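Local coordinates for protein Tetur07g02040 (PDB 6BDJ) that probably acts as an intradiol ring-cleavage dioxygenase, binding ferric iron and inserting both atoms of molecular oxygen into its substrate, at residues L69-F74 with A83-W88; K78-A83 with I226-R231. One frame throughout, in Å; residues are numbered along the deposited sequence.

Contact 1: L69-F74 with A83-W88; sequences LNLVDF and AKVYIW
Leu69 and Leu71 of strand 64-73 look across the protein interior at Val85 and Ala83, with the Leu69 CA 8.9 Å from the Val85 CA and the Leu71 CA 8.6 Å from the Ala83 CA. No hydrogen bond links the two segments. The strands are not neighbours in the sheet, and they meet through side chains alone, face to face. This is the packing expected inside the beta-sandwich core of intradiol dioxygenases. Both leucines are extended, with CG placed beside the backbone N and CD1 anti to CA (chi2 -163° in each). CD1 is therefore the branch that reaches the other strand. Val85 answers with a fork. Its CG1 lies 4.1 Å from Leu69 CD1, and the two side chains cross at a slant. Its CG2 lies 4.1 Å from Leu71 CD1, and here the two side chains point opposite ways and lie side by side. The fork is set by chi1 of -179°, which puts CG1 anti to the backbone N and CG2 beside it. Leu71 CD1 also meets Ala83 CB at 4.1 Å, so this leucine methyl touches two residues of the opposite segment. Val131 of strand 130-136 touches both Leu69 and Val85. On the same strand as Val85, Trp88 stacks on the iron ligand His149. Every touching group is a buried methyl. Dispersion and the exclusion of water hold the contact, without a directional bond to fix the rotation of the touching side chains.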
loop_
_atom_site.group_PDB
_atom_site.type_symbol
_atom_site.label_atom_id
_atom_site.label_comp_id
_atom_site.label_asym_id
_atom_site.label_seq_id
_atom_site.Cartn_x
_atom_site.Cartn_y
_atom_site.Cartn_z
ATOM N N LEU A 69 -8.043 -0.700 -6.450
ATOM C CA LEU A 69 -8.651 0.118 -5.410
ATOM C C LEU A 69 -9.794 0.905 -6.005
ATOM O O LEU A 69 -9.614 1.543 -7.041
ATOM C CB LEU A 69 -7.651 1.112 -4.840
ATOM C CG LEU A 69 -6.335 0.571 -4.290
ATOM C CD1 LEU A 69 -5.686 1.632 -3.421
ATOM C CD2 LEU A 69 -6.523 -0.680 -3.460
ATOM N N ASN A 70 -10.953 0.872 -5.345
ATOM C CA ASN A 70 -12.139 1.610 -5.782
ATOM C C ASN A 70 -12.423 2.692 -4.738
ATOM O O ASN A 70 -12.642 2.378 -3.570
ATOM C CB ASN A 70 -13.321 0.653 -5.951
ATOM C CG ASN A 70 -13.047 -0.438 -6.990
ATOM O OD1 ASN A 70 -12.792 -0.156 -8.174
ATOM N ND2 ASN A 70 -13.093 -1.693 -6.548
ATOM N N LEU A 71 -12.304 3.964 -5.141
ATOM C CA LEU A 71 -12.471 5.102 -4.236
ATOM C C LEU A 71 -13.867 5.685 -4.402
ATOM O O LEU A 71 -14.300 5.954 -5.536
ATOM C CB LEU A 71 -11.462 6.227 -4.509
ATOM C CG LEU A 71 -9.938 5.997 -4.389
ATOM C CD1 LEU A 71 -9.217 7.335 -4.295
ATOM C CD2 LEU A 71 -9.528 5.117 -3.212
ATOM N N VAL A 72 -14.545 5.891 -3.271
ATOM C CA VAL A 72 -15.776 6.703 -3.225
ATOM C C VAL A 72 -15.626 7.857 -2.242
ATOM O O VAL A 72 -14.842 7.771 -1.296
ATOM C CB VAL A 72 -17.040 5.875 -2.892
ATOM C CG1 VAL A 72 -17.320 4.877 -4.006
ATOM C CG2 VAL A 72 -16.907 5.156 -1.560
ATOM N N ASP A 73 -16.348 8.942 -2.495
ATOM C CA ASP A 73 -16.461 10.046 -1.534
ATOM C C ASP A 73 -17.341 9.557 -0.399
ATOM O O ASP A 73 -18.457 9.099 -0.626
ATOM C CB ASP A 73 -17.055 11.315 -2.190
ATOM C CG ASP A 73 -17.120 12.533 -1.235
ATOM O OD1 ASP A 73 -17.199 12.358 0.001
ATOM O OD2 ASP A 73 -17.122 13.686 -1.730
ATOM N N PHE A 74 -16.807 9.664 0.822
ATOM C CA PHE A 74 -17.485 9.300 2.072
ATOM C C PHE A 74 -18.853 9.954 2.219
ATOM O O PHE A 74 -19.809 9.334 2.693
ATOM C CB PHE A 74 -16.587 9.736 3.237
ATOM C CG PHE A 74 -17.244 9.701 4.579
ATOM C CD1 PHE A 74 -17.893 8.552 5.029
ATOM C CD2 PHE A 74 -17.172 10.805 5.422
ATOM C CE1 PHE A 74 -18.501 8.520 6.275
ATOM C CE2 PHE A 74 -17.745 10.770 6.685
ATOM C CZ PHE A 74 -18.411 9.624 7.114
ATOM N N ALA A 83 -8.396 11.557 -8.615
ATOM C CA ALA A 83 -7.551 11.457 -7.418
ATOM C C ALA A 83 -6.256 10.692 -7.755
ATOM O O ALA A 83 -6.308 9.646 -8.413
ATOM C CB ALA A 83 -8.293 10.740 -6.294
ATOM N N LYS A 84 -5.111 11.222 -7.324
ATOM C CA LYS A 84 -3.831 10.540 -7.483
ATOM C C LYS A 84 -3.673 9.545 -6.350
ATOM O O LYS A 84 -3.710 9.932 -5.182
ATOM C CB LYS A 84 -2.658 11.527 -7.468
ATOM C CG LYS A 84 -2.316 12.075 -8.850
ATOM C CD LYS A 84 -1.550 13.392 -8.774
ATOM C CE LYS A 84 -0.157 13.199 -8.202
ATOM N NZ LYS A 84 0.727 14.340 -8.560
ATOM N N VAL A 85 -3.509 8.267 -6.694
ATOM C CA VAL A 85 -3.233 7.229 -5.688
ATOM C C VAL A 85 -1.793 6.786 -5.819
ATOM O O VAL A 85 -1.393 6.328 -6.886
ATOM C CB VAL A 85 -4.094 5.995 -5.908
ATOM C CG1 VAL A 85 -3.808 4.946 -4.834
ATOM C CG2 VAL A 85 -5.567 6.381 -5.937
ATOM N N TYR A 86 -1.044 6.926 -4.733
ATOM C CA TYR A 86 0.277 6.379 -4.628
ATOM C C TYR A 86 0.282 5.096 -3.825
ATOM O O TYR A 86 -0.333 5.025 -2.777
ATOM C CB TYR A 86 1.182 7.334 -3.877
ATOM C CG TYR A 86 1.374 8.704 -4.463
ATOM C CD1 TYR A 86 0.361 9.660 -4.371
ATOM C CD2 TYR A 86 2.578 9.077 -5.078
ATOM C CE1 TYR A 86 0.527 10.938 -4.868
ATOM C CE2 TYR A 86 2.750 10.366 -5.593
ATOM C CZ TYR A 86 1.714 11.292 -5.468
ATOM O OH TYR A 86 1.830 12.589 -5.915
ATOM N N ILE A 87 1.008 4.085 -4.276
ATOM C CA ILE A 87 1.367 2.969 -3.407
ATOM C C ILE A 87 2.860 2.789 -3.346
ATOM O O ILE A 87 3.597 3.205 -4.240
ATOM C CB ILE A 87 0.670 1.656 -3.795
ATOM C CG1 ILE A 87 1.063 1.187 -5.200
ATOM C CG2 ILE A 87 -0.846 1.860 -3.781
ATOM C CD1 ILE A 87 0.571 -0.227 -5.465
ATOM N N TRP A 88 3.299 2.214 -2.238
ATOM C CA TRP A 88 4.666 1.786 -2.080
ATOM C C TRP A 88 4.721 0.659 -1.088
ATOM O O TRP A 88 3.884 0.547 -0.169
ATOM C CB TRP A 88 5.622 2.935 -1.695
ATOM C CG TRP A 88 5.421 3.556 -0.284
ATOM C CD1 TRP A 88 6.269 3.471 0.807
ATOM C CD2 TRP A 88 4.357 4.410 0.120
ATOM N NE1 TRP A 88 5.780 4.210 1.854
ATOM C CE2 TRP A 88 4.601 4.784 1.474
ATOM C CE3 TRP A 88 3.203 4.874 -0.508
ATOM C CZ2 TRP A 88 3.730 5.616 2.193
ATOM C CZ3 TRP A 88 2.345 5.710 0.210
ATOM C CH2 TRP A 88 2.616 6.069 1.540
#

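Contact 2: K78-A83 with I226-R231; sequences KPIKGA and INPLHR
Ile80 makes a small apolar contact with Ile226 and Pro228, at an edge of the fold where the link between strands 64-73 and 84-88 meets the chain leaving strand 218-226. It is partly buried and lies away from the iron site. No hydrogen bond crosses it. One methyl does the work. Ile80 CD1 lies 3.7 Å from Ile226 CG1 and 3.9 Å from Ile226 CD1, so it rests against the outer half of that side chain. The two isoleucines meet at an angle. The same Ile80 CD1 is 4.1 Å from Pro228 CD, which adds the proline ring as a second surface. The Ile80 side chain is stretched out, with CD1 anti to CA (chi2 -178°), and this carries the methyl to the other segment. In Ile226, CG1 stands between the backbone N and the carbonyl carbon (chi1 60°), which brings this branch round to Ile80. Pro228 is held in a type I beta turn from Asn227 to His230, closed by a bond of 3.0 Å from His230 N to Asn227 O. The backbone of Ile80 is hydrogen-bonded to Leu71, and its carbonyl O accepts a hydrogen bond from Thr125 OG1. Strand 64-73 runs alongside, and its Asp73 touches both Ile80 and Pro228. Strand 148-154 packs against the second segment, with Ile152 against Ile226 and Ala154 against Pro228.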
loop_
_atom_site.group_PDB
_atom_site.type_symbol
_atom_site.label_atom_id
_atom_site.label_comp_id
_atom_site.label_asym_id
_atom_site.label_seq_id
_atom_site.Cartn_x
_atom_site.Cartn_y
_atom_site.Cartn_z
ATOM N N LYS A 78 -20.435 8.395 -3.944
ATOM C CA LYS A 78 -20.206 8.399 -5.383
ATOM C C LYS A 78 -18.702 8.227 -5.627
ATOM O O LYS A 78 -17.890 8.643 -4.792
ATOM C CB LYS A 78 -20.684 9.720 -5.996
ATOM N N PRO A 79 -18.315 7.620 -6.767
ATOM C CA PRO A 79 -16.881 7.479 -7.041
ATOM C C PRO A 79 -16.156 8.814 -7.197
ATOM O O PRO A 79 -16.762 9.799 -7.615
ATOM C CB PRO A 79 -16.836 6.691 -8.356
ATOM C CG PRO A 79 -18.171 6.068 -8.475
ATOM C CD PRO A 79 -19.126 7.012 -7.830
ATOM N N ILE A 80 -14.880 8.831 -6.833
ATOM C CA ILE A 80 -14.065 10.030 -6.937
ATOM C C ILE A 80 -13.168 9.899 -8.152
ATOM O O ILE A 80 -12.392 8.933 -8.262
ATOM C CB ILE A 80 -13.178 10.244 -5.705
ATOM C CG1 ILE A 80 -14.031 10.238 -4.441
ATOM C CG2 ILE A 80 -12.434 11.572 -5.824
ATOM C CD1 ILE A 80 -13.257 10.501 -3.166
ATOM N N LYS A 81 -13.247 10.902 -9.019
ATOM C CA LYS A 81 -12.531 10.941 -10.261
ATOM C C LYS A 81 -11.354 11.916 -10.117
ATOM O O LYS A 81 -11.436 12.919 -9.348
ATOM C CB LYS A 81 -13.522 11.389 -11.363
ATOM N N GLY A 82 -10.239 11.591 -10.799
ATOM C CA GLY A 82 -9.056 12.475 -10.790
ATOM C C GLY A 82 -8.125 12.430 -9.586
ATOM O O GLY A 82 -7.155 13.192 -9.543
ATOM N N ALA A 83 -8.396 11.557 -8.615
ATOM C CA ALA A 83 -7.551 11.457 -7.418
ATOM C C ALA A 83 -6.256 10.692 -7.755
ATOM O O ALA A 83 -6.308 9.646 -8.413
ATOM C CB ALA A 83 -8.293 10.740 -6.294
ATOM N N ILE A 226 -13.201 7.668 1.231
ATOM C CA ILE A 226 -12.355 8.717 1.798
ATOM C C ILE A 226 -13.078 10.068 1.800
ATOM O O ILE A 226 -14.211 10.170 1.368
ATOM C CB ILE A 226 -11.006 8.807 1.040
ATOM C CG1 ILE A 226 -11.215 9.134 -0.442
ATOM C CG2 ILE A 226 -10.218 7.509 1.171
ATOM C CD1 ILE A 226 -10.057 9.943 -0.966
ATOM N N ASN A 227 -12.408 11.081 2.323
ATOM C CA ASN A 227 -12.927 12.420 2.412
ATOM C C ASN A 227 -12.005 13.364 1.666
ATOM O O ASN A 227 -10.942 13.697 2.173
ATOM C CB ASN A 227 -13.011 12.815 3.892
ATOM C CG ASN A 227 -13.747 14.127 4.097
ATOM O OD1 ASN A 227 -14.165 14.784 3.139
ATOM N ND2 ASN A 227 -13.886 14.525 5.336
ATOM N N PRO A 228 -12.399 13.810 0.449
ATOM C CA PRO A 228 -11.496 14.672 -0.352
ATOM C C PRO A 228 -11.210 16.063 0.226
ATOM O O PRO A 228 -10.245 16.702 -0.211
ATOM C CB PRO A 228 -12.205 14.792 -1.712
ATOM C CG PRO A 228 -13.600 14.389 -1.476
ATOM C CD PRO A 228 -13.616 13.460 -0.298
ATOM N N LEU A 229 -12.029 16.519 1.177
ATOM C CA LEU A 229 -11.784 17.783 1.869
ATOM C C LEU A 229 -10.827 17.592 3.041
ATOM O O LEU A 229 -10.205 18.557 3.490
ATOM C CB LEU A 229 -13.093 18.404 2.379
ATOM N N HIS A 230 -10.725 16.363 3.549
ATOM C CA HIS A 230 -9.880 16.085 4.711
ATOM C C HIS A 230 -8.449 16.368 4.339
ATOM O O HIS A 230 -8.022 15.992 3.267
ATOM C CB HIS A 230 -10.020 14.643 5.192
ATOM C CG HIS A 230 -9.303 14.375 6.493
ATOM N ND1 HIS A 230 -9.629 15.023 7.664
ATOM C CD2 HIS A 230 -8.277 13.542 6.796
ATOM C CE1 HIS A 230 -8.836 14.605 8.633
ATOM N NE2 HIS A 230 -8.006 13.706 8.133
ATOM N N ARG A 231 -7.738 17.090 5.195
ATOM C CA ARG A 231 -6.285 17.149 5.117
ATOM C C ARG A 231 -5.758 16.175 6.154
ATOM O O ARG A 231 -5.961 16.381 7.363
ATOM C CB ARG A 231 -5.772 18.546 5.420
ATOM C CG ARG A 231 -6.054 19.590 4.346
ATOM C CD ARG A 231 -5.234 20.857 4.571
ATOM N NE ARG A 231 -5.259 21.290 5.981
ATOM C CZ ARG A 231 -5.943 22.311 6.498
ATOM N NH1 ARG A 231 -5.860 22.542 7.813
ATOM N NH2 ARG A 231 -6.695 23.112 5.740
#

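In the fold
The two contacts lie on the same side of the chain's centre, with their centres about 8 Å apart. Their segments alternate along the chain: 69-74, 78-83, 83-88, then 226-231 much later. Ala83 belongs to both. Contact 1 is within the buried interior, between strands 64-73 and 84-88. Contact 2 lies further out, where their connection meets the chain after strand 218-226. Probable hydrogen bonds join them: Phe74 N is 2.7 Å from Ile226 O, and Asp73 N is 2.8 Å from Lys78 O. Together they tie the loop between the first two strands to the core and to a late part of the chain.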